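Long-range contacts in flavin-containing monooxygenase (Allium sativum, PDB 6WPU), which probably catalyses the flavin-dependent oxygenation of the sulfur of S-allyl-L-cysteine, using FAD as cofactor: residues A[49-54]-A[144-149]; A[91-96]-A[420-425]; A[178-183]-A[298-303]. One frame throughout, in Å; residues are numbered along the deposited sequence.

Contact 1. Residues A[49-54]-A[144-149]; sequences TIFERG and KEVVRV. With FAD (flavin-adenine dinucleotide), chain B; SO4 (sulfate ion), chain G.
At the adenosine end of the FAD pocket, F51, E52 and R53 meet K144, E145 and V146. The two strand segments run at 95° to each other, and one backbone bond joins them: K144 N donates to E52 O over 2.9 Å. Beside it lies an apolar step. CB of F51 rests 3.5 Å from CG2 of V146, the two side chains crossing at about a right angle, and CG, anti to the carbonyl carbon, puts the ring beside that methyl. The methylenes of K144 pass the ring obliquely, CD standing 4.0 Å from CD1 of F51, while W161 also borders that ring and receives the lysine as a cation-pi partner. Strand 47-52 is the second strand of a Rossmann-type dinucleotide fold, where an acidic residue at the strand end commonly takes the ribose. E52 does so here with both oxygens: OE1 accepts from FAD O2B at 2.7 Å and OE2 from FAD O3B at 2.8 Å. The amide of G54 is bound through the anti lone pair of OE1, and A30 N donates to OE2, which fixes the carboxylate's rotation. A leucine in place of E52 is likely to leave both ribose hydroxyls and the G54 amide without their acceptor. On segment 144-149 the V146 backbone bonds the polar edge of the adenine, V146 N donating to FAD N1A at 2.9 Å and V146 O accepting from FAD N6A. R53 presents its guanidinium edge to two oxygens, NE to FAD O2B at 3.0 Å and NH2 to O2 of a sulfate ion, probably from the crystallisation liquor, at 2.6 Å.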
# COMPACT_ATOMS: atom_id res chain seq x y z
N THR A 49 -0.45 -20.48 -10.43
CA THR A 49 -0.74 -19.68 -11.61
C THR A 49 -0.85 -18.23 -11.15
O THR A 49 -1.64 -17.92 -10.25
CB THR A 49 -2.03 -20.13 -12.31
OG1 THR A 49 -1.91 -21.50 -12.71
CG2 THR A 49 -2.32 -19.26 -13.53
N ILE A 50 -0.05 -17.35 -11.75
CA ILE A 50 -0.01 -15.94 -11.37
C ILE A 50 -0.75 -15.14 -12.43
O ILE A 50 -0.40 -15.20 -13.61
CB ILE A 50 1.43 -15.45 -11.22
CG1 ILE A 50 2.26 -16.44 -10.38
CG2 ILE A 50 1.43 -14.04 -10.64
CD1 ILE A 50 3.75 -16.33 -10.61
N PHE A 51 -1.75 -14.37 -12.01
CA PHE A 51 -2.52 -13.53 -12.92
C PHE A 51 -2.13 -12.08 -12.69
O PHE A 51 -2.17 -11.60 -11.55
CB PHE A 51 -4.03 -13.70 -12.70
CG PHE A 51 -4.52 -15.10 -12.89
CD1 PHE A 51 -4.94 -15.55 -14.14
CD2 PHE A 51 -4.53 -15.98 -11.82
CE1 PHE A 51 -5.38 -16.86 -14.33
CE2 PHE A 51 -4.97 -17.30 -11.98
CZ PHE A 51 -5.40 -17.74 -13.24
N GLU A 52 -1.75 -11.39 -13.76
CA GLU A 52 -1.44 -9.96 -13.69
C GLU A 52 -2.21 -9.23 -14.78
O GLU A 52 -2.09 -9.55 -15.97
CB GLU A 52 0.06 -9.70 -13.83
CG GLU A 52 0.43 -8.22 -14.01
CD GLU A 52 -0.16 -7.31 -12.93
OE1 GLU A 52 -0.84 -6.32 -13.29
OE2 GLU A 52 0.05 -7.59 -11.72
N ARG A 53 -3.01 -8.25 -14.36
CA ARG A 53 -3.84 -7.49 -15.29
C ARG A 53 -3.00 -6.64 -16.25
O ARG A 53 -3.32 -6.53 -17.43
CB ARG A 53 -4.82 -6.63 -14.50
CG ARG A 53 -5.26 -5.38 -15.18
CD ARG A 53 -5.22 -4.22 -14.22
NE ARG A 53 -3.85 -3.80 -13.92
CZ ARG A 53 -3.09 -3.03 -14.70
NH1 ARG A 53 -1.86 -2.71 -14.33
NH2 ARG A 53 -3.57 -2.59 -15.86
N GLY A 54 -1.90 -6.05 -15.76
CA GLY A 54 -1.06 -5.21 -16.59
C GLY A 54 -0.11 -6.00 -17.47
O GLY A 54 -0.12 -7.23 -17.52
N LYS A 144 -3.87 -10.59 -17.98
CA LYS A 144 -4.92 -11.51 -17.58
C LYS A 144 -5.58 -10.91 -16.36
O LYS A 144 -5.01 -10.95 -15.26
CB LYS A 144 -4.38 -12.91 -17.26
CG LYS A 144 -3.99 -13.77 -18.45
CD LYS A 144 -3.88 -15.22 -17.98
CE LYS A 144 -2.79 -15.99 -18.70
NZ LYS A 144 -3.21 -16.49 -20.04
N GLU A 145 -6.77 -10.35 -16.53
CA GLU A 145 -7.47 -9.70 -15.44
C GLU A 145 -8.45 -10.68 -14.81
O GLU A 145 -9.37 -11.17 -15.48
CB GLU A 145 -8.20 -8.45 -15.92
CG GLU A 145 -8.85 -7.70 -14.77
CD GLU A 145 -9.72 -6.54 -15.26
OE1 GLU A 145 -9.51 -6.07 -16.40
OE2 GLU A 145 -10.62 -6.13 -14.51
N VAL A 146 -8.26 -10.96 -13.52
CA VAL A 146 -9.19 -11.83 -12.81
C VAL A 146 -10.49 -11.08 -12.62
O VAL A 146 -10.51 -9.99 -12.03
CB VAL A 146 -8.60 -12.27 -11.47
CG1 VAL A 146 -9.64 -13.03 -10.68
CG2 VAL A 146 -7.34 -13.11 -11.70
N VAL A 147 -11.59 -11.63 -13.15
CA VAL A 147 -12.89 -10.97 -13.05
C VAL A 147 -13.85 -11.71 -12.15
O VAL A 147 -14.87 -11.14 -11.75
CB VAL A 147 -13.54 -10.75 -14.43
CG1 VAL A 147 -12.72 -9.77 -15.27
CG2 VAL A 147 -13.71 -12.08 -15.18
N ARG A 148 -13.55 -12.96 -11.78
CA ARG A 148 -14.47 -13.73 -10.96
C ARG A 148 -13.71 -14.84 -10.25
O ARG A 148 -12.92 -15.55 -10.87
CB ARG A 148 -15.58 -14.30 -11.84
CG ARG A 148 -16.79 -14.74 -11.09
CD ARG A 148 -17.88 -15.11 -12.07
NE ARG A 148 -18.98 -15.79 -11.40
CZ ARG A 148 -19.98 -15.16 -10.78
NH1 ARG A 148 -20.02 -13.83 -10.75
NH2 ARG A 148 -20.94 -15.87 -10.19
N VAL A 149 -13.94 -14.96 -8.94
CA VAL A 149 -13.36 -16.01 -8.11
C VAL A 149 -14.49 -16.64 -7.32
O VAL A 149 -15.13 -15.96 -6.51
CB VAL A 149 -12.28 -15.45 -7.17
CG1 VAL A 149 -11.71 -16.55 -6.28
CG2 VAL A 149 -11.15 -14.81 -7.96
PA FAD B . 0.31 -3.22 -5.83
O1A FAD B . 1.68 -2.56 -6.04
O2A FAD B . -0.91 -2.47 -6.01
O5B FAD B . 0.08 -4.37 -6.79
C5B FAD B . -1.13 -5.07 -7.03
C4B FAD B . -1.10 -5.76 -8.42
O4B FAD B . -2.21 -6.57 -8.68
C3B FAD B . -0.99 -4.78 -9.55
O3B FAD B . 0.06 -5.11 -10.40
C2B FAD B . -2.29 -4.89 -10.28
O2B FAD B . -2.18 -4.65 -11.63
C1B FAD B . -2.64 -6.32 -9.99
N9A FAD B . -4.06 -6.60 -10.05
C8A FAD B . -5.06 -5.85 -9.42
N7A FAD B . -6.26 -6.39 -9.68
C5A FAD B . -6.10 -7.49 -10.52
C6A FAD B . -6.97 -8.40 -11.12
N6A FAD B . -8.40 -8.32 -10.92
N1A FAD B . -6.48 -9.39 -11.88
C2A FAD B . -5.15 -9.52 -12.11
N3A FAD B . -4.26 -8.66 -11.56
C4A FAD B . -4.70 -7.64 -10.77
N1 FAD B . 6.24 1.16 0.40
C2 FAD B . 7.66 1.19 0.65
O2 FAD B . 8.29 0.07 1.07
N3 FAD B . 8.36 2.36 0.56
C4 FAD B . 7.74 3.52 0.15
O4 FAD B . 8.41 4.70 0.05
C4X FAD B . 6.35 3.50 -0.34
N5 FAD B . 5.81 4.61 -0.97
C5X FAD B . 4.51 4.54 -1.47
C6 FAD B . 3.96 5.67 -2.10
C7 FAD B . 2.66 5.59 -2.60
C7M FAD B . 2.08 6.81 -3.26
C8 FAD B . 1.92 4.42 -2.49
C8M FAD B . 0.53 4.32 -3.01
C9 FAD B . 2.47 3.30 -1.86
C9A FAD B . 3.76 3.35 -1.35
N10 FAD B . 4.33 2.19 -0.72
C10 FAD B . 5.63 2.25 -0.22
C1' FAD B . 3.53 0.97 -0.56
C2' FAD B . 3.33 0.04 -1.74
O2' FAD B . 1.99 -0.18 -1.90
C3' FAD B . 3.99 -1.26 -1.34
O3' FAD B . 5.33 -0.96 -1.40
C4' FAD B . 3.71 -2.45 -2.26
O4' FAD B . 3.94 -2.03 -3.55
C5' FAD B . 2.34 -3.12 -2.12
O5' FAD B . 2.26 -3.88 -3.29
P FAD B . 1.11 -4.85 -3.78
O1P FAD B . 1.68 -6.06 -4.62
O2P FAD B . 0.27 -5.16 -2.48
O3P FAD B . 0.04 -3.81 -4.48
S SO4 G . -0.52 -1.66 -18.26
O1 SO4 G . -0.40 -0.27 -18.71
O2 SO4 G . -1.60 -1.77 -17.29
O3 SO4 G . 0.74 -2.09 -17.64
O4 SO4 G . -0.80 -2.50 -19.42

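Contact 2. Residues A[91-96]-A[420-425]; sequences TNLPRE and LMYKEV. With FAD (flavin-adenine dinucleotide), chain B.
L93 carries CG anti to its carbonyl carbon (chi1 -63°), and V425 places CG1 between its backbone N and carbonyl carbon (chi1 71°); together these torsions bring CD2 of the leucine to 4.0 Å from CG1 of the valine, the side chains crossing at about a right angle. The contact joins the flavin-binding loop that leads into helix 95-98 to helix 416-431, near the C-terminal end of the chain, and no hydrogen bond spans the two segments. Both branches of L93 are used: CD1 lies 4.0 Å from FAD O2, whereas CD2 also reaches CD1 of the Y422 ring obliquely. The leucine therefore stands between the pyrimidine end of the flavin and the helix. P94, at the N-cap position of helix 95-98, sets its CD 3.9 Å from CG2 of V425, which itself lies 3.8 Å from N92 O. That carbonyl is satisfied by R429 of helix 416-431. Further along, M421 extends past CG and crosses E96 at about a right angle, with SD 4.0 Å from CB of E96. The carboxylate of E96 finds its main partner in R116, to whose NE it is salt-bridged, so the methionine packs against CB and OE1 of a side chain already held at its charged end. Within the loop, T91 OG1 donates to L93 O over 2.6 Å, a bond that ties the loop to itself next to the cofactor. Here the backbone N-H of N92 points at the flavin, N92 N donating to FAD O4 at 2.8 Å with an N-H...O angle of 156°.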
# COMPACT_ATOMS: atom_id res chain seq x y z
N THR A 91 11.29 7.20 -2.09
CA THR A 91 10.81 6.37 -1.00
C THR A 91 10.71 7.19 0.28
O THR A 91 11.49 8.13 0.50
CB THR A 91 11.72 5.14 -0.78
OG1 THR A 91 13.00 5.52 -0.24
CG2 THR A 91 11.94 4.38 -2.08
N ASN A 92 9.72 6.88 1.12
CA ASN A 92 9.63 7.51 2.43
C ASN A 92 10.26 6.66 3.52
O ASN A 92 10.12 6.97 4.70
CB ASN A 92 8.17 7.85 2.79
CG ASN A 92 7.27 6.63 2.78
OD1 ASN A 92 7.72 5.50 2.93
ND2 ASN A 92 5.98 6.87 2.60
N LEU A 93 10.93 5.58 3.13
CA LEU A 93 11.70 4.71 4.01
C LEU A 93 13.09 4.56 3.42
O LEU A 93 13.24 4.55 2.19
CB LEU A 93 11.04 3.33 4.15
CG LEU A 93 9.64 3.27 4.77
CD1 LEU A 93 9.07 1.88 4.59
CD2 LEU A 93 9.73 3.64 6.25
N PRO A 94 14.13 4.48 4.26
CA PRO A 94 15.47 4.22 3.73
C PRO A 94 15.51 2.84 3.10
O PRO A 94 14.79 1.93 3.51
CB PRO A 94 16.37 4.30 4.97
CG PRO A 94 15.47 3.95 6.09
CD PRO A 94 14.09 4.42 5.73
N ARG A 95 16.33 2.71 2.05
CA ARG A 95 16.24 1.51 1.23
C ARG A 95 16.63 0.25 2.00
O ARG A 95 16.12 -0.83 1.70
CB ARG A 95 17.09 1.68 -0.04
CG ARG A 95 18.59 1.83 0.21
CD ARG A 95 19.32 2.32 -1.04
NE ARG A 95 19.27 1.36 -2.15
CZ ARG A 95 19.39 1.68 -3.44
NH1 ARG A 95 19.54 2.95 -3.81
NH2 ARG A 95 19.35 0.72 -4.37
N GLU A 96 17.50 0.37 3.02
CA GLU A 96 17.86 -0.80 3.81
C GLU A 96 16.64 -1.40 4.51
O GLU A 96 16.52 -2.62 4.62
CB GLU A 96 18.94 -0.47 4.86
CG GLU A 96 20.27 0.05 4.30
CD GLU A 96 20.27 1.57 4.10
OE1 GLU A 96 19.30 2.24 4.52
OE2 GLU A 96 21.25 2.09 3.52
N LEU A 420 15.10 -0.12 14.64
CA LEU A 420 15.61 1.19 15.03
C LEU A 420 15.58 2.17 13.86
O LEU A 420 15.25 3.35 14.04
CB LEU A 420 17.02 1.05 15.60
CG LEU A 420 17.15 0.28 16.91
CD1 LEU A 420 18.61 0.09 17.30
CD2 LEU A 420 16.37 0.98 18.03
N MET A 421 15.94 1.71 12.65
CA MET A 421 15.88 2.60 11.50
C MET A 421 14.46 3.10 11.27
O MET A 421 14.25 4.28 10.96
CB MET A 421 16.39 1.90 10.25
CG MET A 421 17.87 2.05 9.94
SD MET A 421 18.20 1.35 8.30
CE MET A 421 19.96 1.12 8.40
N TYR A 422 13.48 2.21 11.43
CA TYR A 422 12.09 2.60 11.26
C TYR A 422 11.68 3.67 12.27
O TYR A 422 11.00 4.64 11.90
CB TYR A 422 11.16 1.39 11.39
CG TYR A 422 9.72 1.77 11.19
CD1 TYR A 422 9.21 1.96 9.92
CD2 TYR A 422 8.87 1.95 12.28
CE1 TYR A 422 7.88 2.32 9.73
CE2 TYR A 422 7.55 2.32 12.10
CZ TYR A 422 7.06 2.50 10.82
OH TYR A 422 5.74 2.84 10.65
N LYS A 423 12.07 3.51 13.54
CA LYS A 423 11.76 4.53 14.53
C LYS A 423 12.46 5.84 14.21
O LYS A 423 11.90 6.93 14.40
CB LYS A 423 12.15 4.05 15.94
CG LYS A 423 11.24 2.98 16.49
CD LYS A 423 11.47 2.76 17.99
CE LYS A 423 10.75 1.51 18.49
NZ LYS A 423 10.64 1.48 19.98
N GLU A 424 13.69 5.76 13.68
CA GLU A 424 14.47 6.95 13.37
C GLU A 424 13.87 7.72 12.19
O GLU A 424 13.77 8.95 12.23
CB GLU A 424 15.91 6.55 13.09
CG GLU A 424 16.83 7.71 12.80
CD GLU A 424 17.34 8.37 14.07
OE1 GLU A 424 17.08 7.83 15.18
OE2 GLU A 424 17.99 9.43 13.95
N VAL A 425 13.50 7.01 11.12
CA VAL A 425 12.96 7.70 9.95
C VAL A 425 11.55 8.19 10.24
O VAL A 425 11.15 9.25 9.74
CB VAL A 425 13.00 6.81 8.69
CG1 VAL A 425 11.98 5.68 8.78
CG2 VAL A 425 12.71 7.65 7.45
PA FAD B . 0.31 -3.22 -5.83
O1A FAD B . 1.68 -2.56 -6.04
O2A FAD B . -0.91 -2.47 -6.01
O5B FAD B . 0.08 -4.37 -6.79
C5B FAD B . -1.13 -5.07 -7.03
C4B FAD B . -1.10 -5.76 -8.42
O4B FAD B . -2.21 -6.57 -8.68
C3B FAD B . -0.99 -4.78 -9.55
O3B FAD B . 0.06 -5.11 -10.40
C2B FAD B . -2.29 -4.89 -10.28
O2B FAD B . -2.18 -4.65 -11.63
C1B FAD B . -2.64 -6.32 -9.99
N9A FAD B . -4.06 -6.60 -10.05
C8A FAD B . -5.06 -5.85 -9.42
N7A FAD B . -6.26 -6.39 -9.68
C5A FAD B . -6.10 -7.49 -10.52
C6A FAD B . -6.97 -8.40 -11.12
N6A FAD B . -8.40 -8.32 -10.92
N1A FAD B . -6.48 -9.39 -11.88
C2A FAD B . -5.15 -9.52 -12.11
N3A FAD B . -4.26 -8.66 -11.56
C4A FAD B . -4.70 -7.64 -10.77
N1 FAD B . 6.24 1.16 0.40
C2 FAD B . 7.66 1.19 0.65
O2 FAD B . 8.29 0.07 1.07
N3 FAD B . 8.36 2.36 0.56
C4 FAD B . 7.74 3.52 0.15
O4 FAD B . 8.41 4.70 0.05
C4X FAD B . 6.35 3.50 -0.34
N5 FAD B . 5.81 4.61 -0.97
C5X FAD B . 4.51 4.54 -1.47
C6 FAD B . 3.96 5.67 -2.10
C7 FAD B . 2.66 5.59 -2.60
C7M FAD B . 2.08 6.81 -3.26
C8 FAD B . 1.92 4.42 -2.49
C8M FAD B . 0.53 4.32 -3.01
C9 FAD B . 2.47 3.30 -1.86
C9A FAD B . 3.76 3.35 -1.35
N10 FAD B . 4.33 2.19 -0.72
C10 FAD B . 5.63 2.25 -0.22
C1' FAD B . 3.53 0.97 -0.56
C2' FAD B . 3.33 0.04 -1.74
O2' FAD B . 1.99 -0.18 -1.90
C3' FAD B . 3.99 -1.26 -1.34
O3' FAD B . 5.33 -0.96 -1.40
C4' FAD B . 3.71 -2.45 -2.26
O4' FAD B . 3.94 -2.03 -3.55
C5' FAD B . 2.34 -3.12 -2.12
O5' FAD B . 2.26 -3.88 -3.29
P FAD B . 1.11 -4.85 -3.78
O1P FAD B . 1.68 -6.06 -4.62
O2P FAD B . 0.27 -5.16 -2.48
O3P FAD B . 0.04 -3.81 -4.48

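Contact 3. Residues A[178-183]-A[298-303]; sequences VCNGHY and YNFPFL. With FAD (flavin-adenine dinucleotide), chain B.
Two loops meet beside the adenosine-diphosphate part of the FAD pocket, with N180 and H182 facing N299, F300 and Y298; G181 reaches the phosphates and F302 the adenine. The first loop follows strand 175-178, a member of the parallel sheet of the Rossmann-type fold. N180 holds CG between its backbone N and carbonyl carbon (chi1 69°), a position from which ND2 donates to N299 O at 3.0 Å. That bond is bent (132° at the hydrogen), although the acceptor lies almost in the amide plane. The other end of the amide, OD1, meets the edge of the F300 ring 3.5 Å from CD2. V178 adds apolar packing, its CG1 lying 4.0 Å from CD2 of F300 and also at the edge of F302. Further along the loop, H182 and Y298 lie side by side and point the same way; CB of H182 comes within 3.5 Å of CD2 of Y298, and the rings meet obliquely. One water is hydrogen-bonded to G181 O and accepts from N299 N at 3.0 Å. F302 stands with its ring plane 87° from the N180 amide and offers its edge to ND2, while its CD2 lies 3.5 Å from FAD N6A.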
# COMPACT_ATOMS: atom_id res chain seq x y z
N VAL A 178 -4.95 -13.61 -2.60
CA VAL A 178 -5.33 -12.31 -3.18
C VAL A 178 -4.22 -11.30 -2.89
O VAL A 178 -3.95 -10.99 -1.72
CB VAL A 178 -6.68 -11.83 -2.64
CG1 VAL A 178 -7.03 -10.43 -3.21
CG2 VAL A 178 -7.78 -12.83 -3.00
N CYS A 179 -3.58 -10.79 -3.95
CA CYS A 179 -2.46 -9.86 -3.84
C CYS A 179 -2.69 -8.62 -4.70
O CYS A 179 -1.78 -8.15 -5.40
CB CYS A 179 -1.16 -10.54 -4.25
SG CYS A 179 -0.74 -12.03 -3.32
N ASN A 180 -3.90 -8.07 -4.68
CA ASN A 180 -4.28 -7.10 -5.69
C ASN A 180 -4.01 -5.66 -5.29
O ASN A 180 -4.32 -4.74 -6.06
CB ASN A 180 -5.77 -7.26 -6.06
CG ASN A 180 -6.70 -6.84 -4.93
OD1 ASN A 180 -6.51 -7.21 -3.78
ND2 ASN A 180 -7.70 -6.03 -5.27
N GLY A 181 -3.41 -5.43 -4.11
CA GLY A 181 -3.12 -4.08 -3.64
C GLY A 181 -4.35 -3.35 -3.12
O GLY A 181 -5.49 -3.79 -3.32
N HIS A 182 -4.13 -2.23 -2.43
CA HIS A 182 -5.22 -1.41 -1.91
C HIS A 182 -4.90 0.08 -2.02
O HIS A 182 -5.33 0.87 -1.17
CB HIS A 182 -5.54 -1.76 -0.44
CG HIS A 182 -4.37 -1.63 0.50
ND1 HIS A 182 -3.62 -2.72 0.92
CD2 HIS A 182 -3.84 -0.55 1.12
CE1 HIS A 182 -2.68 -2.31 1.75
NE2 HIS A 182 -2.78 -1.00 1.89
N TYR A 183 -4.20 0.49 -3.07
CA TYR A 183 -3.89 1.91 -3.27
C TYR A 183 -4.33 2.39 -4.64
O TYR A 183 -3.62 3.12 -5.34
CB TYR A 183 -2.40 2.15 -3.03
CG TYR A 183 -2.05 2.10 -1.54
CD1 TYR A 183 -2.66 2.99 -0.63
CD2 TYR A 183 -1.13 1.17 -1.05
CE1 TYR A 183 -2.35 2.95 0.75
CE2 TYR A 183 -0.81 1.12 0.31
CZ TYR A 183 -1.42 2.02 1.21
OH TYR A 183 -1.10 1.97 2.56
N TYR A 298 -10.12 -0.59 0.28
CA TYR A 298 -9.99 -1.94 -0.24
C TYR A 298 -11.06 -2.16 -1.29
O TYR A 298 -12.16 -1.63 -1.20
CB TYR A 298 -10.15 -2.96 0.89
CG TYR A 298 -9.07 -2.81 1.95
CD1 TYR A 298 -9.31 -2.09 3.11
CD2 TYR A 298 -7.80 -3.38 1.75
CE1 TYR A 298 -8.32 -1.95 4.08
CE2 TYR A 298 -6.81 -3.24 2.71
CZ TYR A 298 -7.08 -2.51 3.88
OH TYR A 298 -6.11 -2.35 4.86
N ASN A 299 -10.73 -2.96 -2.30
CA ASN A 299 -11.66 -3.16 -3.41
C ASN A 299 -11.33 -4.49 -4.08
O ASN A 299 -10.27 -4.60 -4.70
CB ASN A 299 -11.55 -1.99 -4.39
CG ASN A 299 -12.59 -2.03 -5.48
OD1 ASN A 299 -13.75 -2.33 -5.23
ND2 ASN A 299 -12.17 -1.75 -6.71
N PHE A 300 -12.23 -5.48 -3.96
CA PHE A 300 -12.09 -6.79 -4.62
C PHE A 300 -13.34 -7.13 -5.41
O PHE A 300 -14.08 -8.04 -5.04
CB PHE A 300 -11.86 -7.94 -3.64
CG PHE A 300 -11.10 -7.59 -2.43
CD1 PHE A 300 -11.76 -7.34 -1.24
CD2 PHE A 300 -9.72 -7.57 -2.46
CE1 PHE A 300 -11.05 -7.03 -0.10
CE2 PHE A 300 -9.00 -7.26 -1.32
CZ PHE A 300 -9.67 -6.99 -0.14
N PRO A 301 -13.59 -6.44 -6.52
CA PRO A 301 -14.84 -6.70 -7.26
C PRO A 301 -14.97 -8.14 -7.75
O PRO A 301 -16.08 -8.67 -7.87
CB PRO A 301 -14.78 -5.68 -8.41
CG PRO A 301 -13.31 -5.33 -8.54
CD PRO A 301 -12.74 -5.42 -7.17
N PHE A 302 -13.86 -8.82 -7.99
CA PHE A 302 -13.90 -10.16 -8.55
C PHE A 302 -14.27 -11.22 -7.53
O PHE A 302 -14.55 -12.36 -7.91
CB PHE A 302 -12.54 -10.47 -9.16
CG PHE A 302 -11.39 -10.15 -8.24
CD1 PHE A 302 -11.00 -11.06 -7.26
CD2 PHE A 302 -10.73 -8.94 -8.32
CE1 PHE A 302 -9.95 -10.77 -6.39
CE2 PHE A 302 -9.67 -8.65 -7.45
CZ PHE A 302 -9.28 -9.57 -6.49
N LEU A 303 -14.27 -10.89 -6.24
CA LEU A 303 -14.25 -11.90 -5.20
C LEU A 303 -15.67 -12.21 -4.73
O LEU A 303 -16.36 -11.33 -4.21
CB LEU A 303 -13.37 -11.45 -4.04
CG LEU A 303 -13.20 -12.48 -2.93
CD1 LEU A 303 -12.72 -13.82 -3.52
CD2 LEU A 303 -12.25 -11.95 -1.87
PA FAD B . 0.31 -3.22 -5.83
O1A FAD B . 1.68 -2.56 -6.04
O2A FAD B . -0.91 -2.47 -6.01
O5B FAD B . 0.08 -4.37 -6.79
C5B FAD B . -1.13 -5.07 -7.03
C4B FAD B . -1.10 -5.76 -8.42
O4B FAD B . -2.21 -6.57 -8.68
C3B FAD B . -0.99 -4.78 -9.55
O3B FAD B . 0.06 -5.11 -10.40
C2B FAD B . -2.29 -4.89 -10.28
O2B FAD B . -2.18 -4.65 -11.63
C1B FAD B . -2.64 -6.32 -9.99
N9A FAD B . -4.06 -6.60 -10.05
C8A FAD B . -5.06 -5.85 -9.42
N7A FAD B . -6.26 -6.39 -9.68
C5A FAD B . -6.10 -7.49 -10.52
C6A FAD B . -6.97 -8.40 -11.12
N6A FAD B . -8.40 -8.32 -10.92
N1A FAD B . -6.48 -9.39 -11.88
C2A FAD B . -5.15 -9.52 -12.11
N3A FAD B . -4.26 -8.66 -11.56
C4A FAD B . -4.70 -7.64 -10.77
N1 FAD B . 6.24 1.16 0.40
C2 FAD B . 7.66 1.19 0.65
O2 FAD B . 8.29 0.07 1.07
N3 FAD B . 8.36 2.36 0.56
C4 FAD B . 7.74 3.52 0.15
O4 FAD B . 8.41 4.70 0.05
C4X FAD B . 6.35 3.50 -0.34
N5 FAD B . 5.81 4.61 -0.97
C5X FAD B . 4.51 4.54 -1.47
C6 FAD B . 3.96 5.67 -2.10
C7 FAD B . 2.66 5.59 -2.60
C7M FAD B . 2.08 6.81 -3.26
C8 FAD B . 1.92 4.42 -2.49
C8M FAD B . 0.53 4.32 -3.01
C9 FAD B . 2.47 3.30 -1.86
C9A FAD B . 3.76 3.35 -1.35
N10 FAD B . 4.33 2.19 -0.72
C10 FAD B . 5.63 2.25 -0.22
C1' FAD B . 3.53 0.97 -0.56
C2' FAD B . 3.33 0.04 -1.74
O2' FAD B . 1.99 -0.18 -1.90
C3' FAD B . 3.99 -1.26 -1.34
O3' FAD B . 5.33 -0.96 -1.40
C4' FAD B . 3.71 -2.45 -2.26
O4' FAD B . 3.94 -2.03 -3.55
C5' FAD B . 2.34 -3.12 -2.12
O5' FAD B . 2.26 -3.88 -3.29
P FAD B . 1.11 -4.85 -3.78
O1P FAD B . 1.68 -6.06 -4.62
O2P FAD B . 0.27 -5.16 -2.48
O3P FAD B . 0.04 -3.81 -4.48
O HOH W 1 -7.99 -4.15 -2.21

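All three contacts touch the one FAD, but at different places along it. Contacts 1 and 3 are neighbours at its adenosine end, their centres 11 Å apart, and they touch directly: V149 N lies 2.9 Å from F302 O, a probable hydrogen bond, and CB of F302 packs on the backbone of 146-148. Adenine N6A is thus shared, bonded by contact 1 and lined by the F302 ring of contact 3. Contact 2 sits at the flavin end, on the other side of the chain's centre; its centre is 33 Å from that of contact 1 and 27 Å from that of contact 3, with nearest atoms about 19 Å and 9 Å away, so the extended cofactor bridges them.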